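Local coordinates for putative mandelate racemase (Salmonella typhimurium, PDB 2O56), which is of unconfirmed function but binds magnesium, belongs to the enolase superfamily and probably acts as a hydro-lyase (dehydratase), at residues Phe139-Ser145 against Glu348-Tyr352; Asp148-Glu152 against Met178-Gly182. The contacts are given in a common frame with arbitrary orientation. Numbering follows the deposited sequence.

Contact 1: Phe139-Ser145 against Glu348-Tyr352; sequences FGWGDGS and ELHRY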
# COMPACT_ATOMS: atom_id res chain seq x y z
N PHE A 139 28.45 -1.34 -33.63
CA PHE A 139 28.86 -2.22 -34.71
C PHE A 139 29.10 -1.45 -36.00
O PHE A 139 29.29 -2.04 -37.06
CB PHE A 139 27.82 -3.32 -34.93
CG PHE A 139 27.57 -4.16 -33.71
CD1 PHE A 139 28.62 -4.72 -33.00
CD2 PHE A 139 26.27 -4.41 -33.28
CE1 PHE A 139 28.39 -5.51 -31.89
CE2 PHE A 139 26.03 -5.20 -32.16
CZ PHE A 139 27.09 -5.76 -31.47
N GLY A 140 29.11 -0.13 -35.89
CA GLY A 140 29.41 0.73 -37.02
C GLY A 140 28.20 1.18 -37.81
O GLY A 140 27.07 0.73 -37.58
N TRP A 141 28.44 2.07 -38.76
CA TRP A 141 27.42 2.56 -39.67
C TRP A 141 28.12 3.09 -40.93
O TRP A 141 29.26 3.55 -40.85
CB TRP A 141 26.60 3.68 -39.03
CG TRP A 141 25.27 3.85 -39.69
CD1 TRP A 141 24.95 4.73 -40.69
CD2 TRP A 141 24.09 3.09 -39.43
NE1 TRP A 141 23.63 4.57 -41.05
CE2 TRP A 141 23.08 3.57 -40.29
CE3 TRP A 141 23.78 2.06 -38.52
CZ2 TRP A 141 21.79 3.05 -40.29
CZ3 TRP A 141 22.50 1.55 -38.52
CH2 TRP A 141 21.52 2.03 -39.40
N GLY A 142 27.41 3.05 -42.06
CA GLY A 142 27.99 3.35 -43.38
C GLY A 142 28.34 2.07 -44.13
O GLY A 142 28.39 1.00 -43.53
N ASP A 143 28.57 2.18 -45.43
CA ASP A 143 29.06 1.01 -46.19
C ASP A 143 30.53 0.71 -45.92
O ASP A 143 31.32 1.60 -45.59
CB ASP A 143 28.75 1.12 -47.68
CG ASP A 143 29.31 2.38 -48.30
OD1 ASP A 143 28.59 3.40 -48.32
OD2 ASP A 143 30.47 2.35 -48.77
N GLY A 144 30.89 -0.57 -46.01
CA GLY A 144 32.20 -1.04 -45.59
C GLY A 144 32.35 -1.22 -44.08
O GLY A 144 33.45 -1.49 -43.60
N SER A 145 31.25 -1.07 -43.35
CA SER A 145 31.27 -1.23 -41.90
C SER A 145 30.63 -2.55 -41.45
O SER A 145 30.10 -2.64 -40.34
CB SER A 145 30.59 -0.03 -41.21
OG SER A 145 29.18 -0.17 -41.21
N GLU A 348 12.92 1.52 -35.20
CA GLU A 348 14.29 1.02 -35.07
C GLU A 348 14.84 0.48 -36.39
O GLU A 348 14.30 -0.46 -36.96
CB GLU A 348 14.36 -0.10 -34.02
CG GLU A 348 15.75 -0.76 -33.89
CD GLU A 348 15.85 -1.73 -32.72
OE1 GLU A 348 14.82 -2.32 -32.34
OE2 GLU A 348 16.98 -1.93 -32.20
N LEU A 349 15.96 1.04 -36.85
CA LEU A 349 16.60 0.54 -38.06
C LEU A 349 18.00 -0.03 -37.82
O LEU A 349 18.92 0.71 -37.45
CB LEU A 349 16.66 1.61 -39.15
CG LEU A 349 17.42 1.22 -40.42
CD1 LEU A 349 16.53 0.46 -41.36
CD2 LEU A 349 17.97 2.44 -41.09
N HIS A 350 18.16 -1.32 -38.06
CA HIS A 350 19.49 -1.91 -38.06
C HIS A 350 20.11 -1.79 -39.43
O HIS A 350 19.41 -1.80 -40.44
CB HIS A 350 19.43 -3.38 -37.72
CG HIS A 350 18.90 -3.67 -36.35
ND1 HIS A 350 19.72 -3.86 -35.26
CD2 HIS A 350 17.63 -3.82 -35.91
CE1 HIS A 350 18.97 -4.11 -34.20
NE2 HIS A 350 17.70 -4.10 -34.56
N ARG A 351 21.44 -1.70 -39.45
CA ARG A 351 22.20 -1.59 -40.69
C ARG A 351 21.99 -2.80 -41.62
O ARG A 351 21.81 -2.63 -42.83
CB ARG A 351 23.68 -1.42 -40.37
CG ARG A 351 24.49 -0.81 -41.50
CD ARG A 351 25.75 -1.61 -41.75
NE ARG A 351 26.64 -1.62 -40.60
CZ ARG A 351 26.93 -2.71 -39.89
NH1 ARG A 351 27.75 -2.61 -38.85
NH2 ARG A 351 26.40 -3.88 -40.21
N TYR A 352 21.97 -4.00 -41.05
CA TYR A 352 21.88 -5.24 -41.84
C TYR A 352 20.58 -5.31 -42.64
O TYR A 352 20.52 -5.99 -43.65
CB TYR A 352 22.00 -6.48 -40.92
CG TYR A 352 20.69 -6.81 -40.24
CD1 TYR A 352 19.70 -7.54 -40.90
CD2 TYR A 352 20.44 -6.36 -38.95
CE1 TYR A 352 18.49 -7.80 -40.30
CE2 TYR A 352 19.23 -6.64 -38.32
CZ TYR A 352 18.26 -7.36 -39.01
OH TYR A 352 17.06 -7.63 -38.39

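Contact 2: Asp148-Glu152 against Met178-Gly182; sequences DMLTE and MDRHG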
# COMPACT_ATOMS: atom_id res chain seq x y z
N ASP A 148 32.30 -3.97 -38.17
CA ASP A 148 32.97 -3.14 -37.18
C ASP A 148 32.70 -3.63 -35.76
O ASP A 148 31.58 -4.01 -35.42
CB ASP A 148 32.53 -1.69 -37.33
CG ASP A 148 33.11 -1.04 -38.57
OD1 ASP A 148 33.78 -1.74 -39.36
OD2 ASP A 148 32.90 0.18 -38.75
N MET A 149 33.74 -3.65 -34.94
CA MET A 149 33.61 -3.80 -33.50
C MET A 149 34.27 -2.61 -32.83
O MET A 149 35.42 -2.70 -32.41
CB MET A 149 34.27 -5.11 -33.02
CG MET A 149 33.70 -6.39 -33.63
SD MET A 149 32.02 -6.76 -33.10
CE MET A 149 32.32 -7.78 -31.66
N LEU A 150 33.55 -1.50 -32.74
CA LEU A 150 34.14 -0.20 -32.38
C LEU A 150 34.54 -0.17 -30.92
O LEU A 150 33.83 -0.70 -30.06
CB LEU A 150 33.16 0.95 -32.69
CG LEU A 150 32.52 1.03 -34.08
CD1 LEU A 150 31.65 2.26 -34.17
CD2 LEU A 150 33.57 1.08 -35.18
N THR A 151 35.70 0.42 -30.63
CA THR A 151 36.22 0.45 -29.25
C THR A 151 36.47 1.84 -28.70
O THR A 151 36.29 2.08 -27.50
CB THR A 151 37.50 -0.43 -29.05
OG1 THR A 151 38.57 0.09 -29.84
CG2 THR A 151 37.23 -1.86 -29.42
N GLU A 152 36.90 2.76 -29.57
CA GLU A 152 37.38 4.07 -29.12
C GLU A 152 36.28 5.11 -29.22
O GLU A 152 35.51 5.11 -30.18
CB GLU A 152 38.57 4.53 -29.99
CG GLU A 152 39.66 3.49 -30.17
CD GLU A 152 40.27 3.06 -28.84
OE1 GLU A 152 40.73 3.94 -28.08
OE2 GLU A 152 40.28 1.83 -28.57
N MET A 178 31.10 -3.61 -25.21
CA MET A 178 32.36 -3.85 -25.91
C MET A 178 33.49 -3.42 -24.97
O MET A 178 33.49 -2.28 -24.50
CB MET A 178 32.44 -3.02 -27.20
CG MET A 178 33.52 -3.48 -28.20
SD MET A 178 33.00 -4.90 -29.19
CE MET A 178 31.66 -4.21 -30.16
N ASP A 179 34.43 -4.31 -24.69
CA ASP A 179 35.61 -3.88 -23.91
C ASP A 179 36.58 -3.06 -24.77
O ASP A 179 36.28 -2.75 -25.93
CB ASP A 179 36.32 -5.04 -23.19
CG ASP A 179 37.03 -6.01 -24.13
OD1 ASP A 179 37.10 -5.75 -25.34
OD2 ASP A 179 37.52 -7.04 -23.64
N ARG A 180 37.74 -2.71 -24.23
CA ARG A 180 38.67 -1.87 -24.97
C ARG A 180 39.37 -2.65 -26.07
O ARG A 180 39.99 -2.06 -26.95
CB ARG A 180 39.68 -1.19 -24.03
CG ARG A 180 40.50 -2.16 -23.19
CD ARG A 180 40.88 -1.54 -21.85
NE ARG A 180 42.32 -1.27 -21.76
CZ ARG A 180 43.21 -2.11 -21.24
NH1 ARG A 180 42.83 -3.28 -20.75
NH2 ARG A 180 44.50 -1.76 -21.20
N HIS A 181 39.24 -3.97 -26.04
CA HIS A 181 39.92 -4.86 -26.98
C HIS A 181 39.02 -5.36 -28.09
O HIS A 181 39.48 -6.05 -28.99
CB HIS A 181 40.55 -6.03 -26.22
CG HIS A 181 41.52 -5.60 -25.16
ND1 HIS A 181 41.46 -6.06 -23.87
CD2 HIS A 181 42.56 -4.74 -25.21
CE1 HIS A 181 42.43 -5.51 -23.16
NE2 HIS A 181 43.11 -4.70 -23.96
N GLY A 182 37.74 -5.02 -28.03
CA GLY A 182 36.82 -5.39 -29.10
C GLY A 182 36.14 -6.71 -28.85
O GLY A 182 35.63 -7.34 -29.78

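Contact 1: Phe139-Ser145 against Glu348-Tyr352
The loop 139-145 is irregular and closes with a type II beta turn from G142 to S145. Segment 348-352 continues strand 347-350 into the chain after it. The backbones come nearest at W141 and R351, whose CA atoms are 6.7 Å apart. G140 and G142 have backbone angles that call for glycine. R351 reaches into the loop. Its NH1 lies 2.4 Å from F139 O, which is unusually short, and its NE lies 3.0 Å from S145 OG. S145 OG donates a hydrogen bond to G142 O (2.7 Å), tying the turn together. R351 CG lies over one face of the W141 indole; W141 CZ3 comes within 3.7 Å of R351 CB. W141 CZ2 packs on L349 CD2 at 4.0 Å, while W141 NE1 is hydrogen-bonded to E166 OE1. F139 O and S145 O (2.8 Å from R351 NH1, poor angle) thus lie close to the cation, the indole packs on one side of its alkyl chain, and the loop is joined to the chain at and just after strand 347-350.

Contact 2: Asp148-Glu152 against Met178-Gly182
A methyl group, that of T151, sits over the backbone of a tight turn. T151 CG2 lies 3.5 Å from G182 N and 3.7 Å from D179 O, the two ends of the type I beta turn from D179 to G182. The 3.4 Å hydrogen bond from G182 N to D179 O is weak. D179 OD1 accepts from H181 N at 2.9 Å, making an Asx turn, and is also hydrogen-bonded to N183 N. G182 has backbone angles that call for glycine. A side chain there would approach T151 CG2.

The rest is van der Waals packing, partly of methionine side chains on carbonyl oxygens. M149 CE lies 3.9 Å from M178 SD and 3.8 Å from G182 O. L150 O is 3.4 Å from M178 CG and accepts a hydrogen bond from Y156 OH. R204 links the segments, hydrogen-bonded to T151 O through NE, M178 O through NH1 and D179 O through NH2. T151 OG1 donates to E152 OE2 (2.8 Å), and E152 is the N-cap of helix 153-165. The contact joins the loops after strands 130-135 and 170-173. Such loops after successive strands are characteristic of the enolase-superfamily beta/alpha barrel.

The loop between strand 130-135 and helix 153-165 supplies a segment to both contacts, whose centres are 15 Å apart. They touch directly. F139 CE1 is 3.9 Å from M178 CE, and G140 N is 3.9 Å from L150 CD1. F139 O is 3.3 Å from D148 CB. W184 also packs on F139, M149 and M178. Magnesium is bound by E221, E247 and E273. Segment 348-352 carries H350, whose side chain is about 7 Å from the ion but points away from 139-145. The H350 side chain is about 7 Å from that of E221, the M178 side chain about 11 Å. The centre of contact 2 is about 24 Å from the chain centre, that of contact 1 about 16 Å.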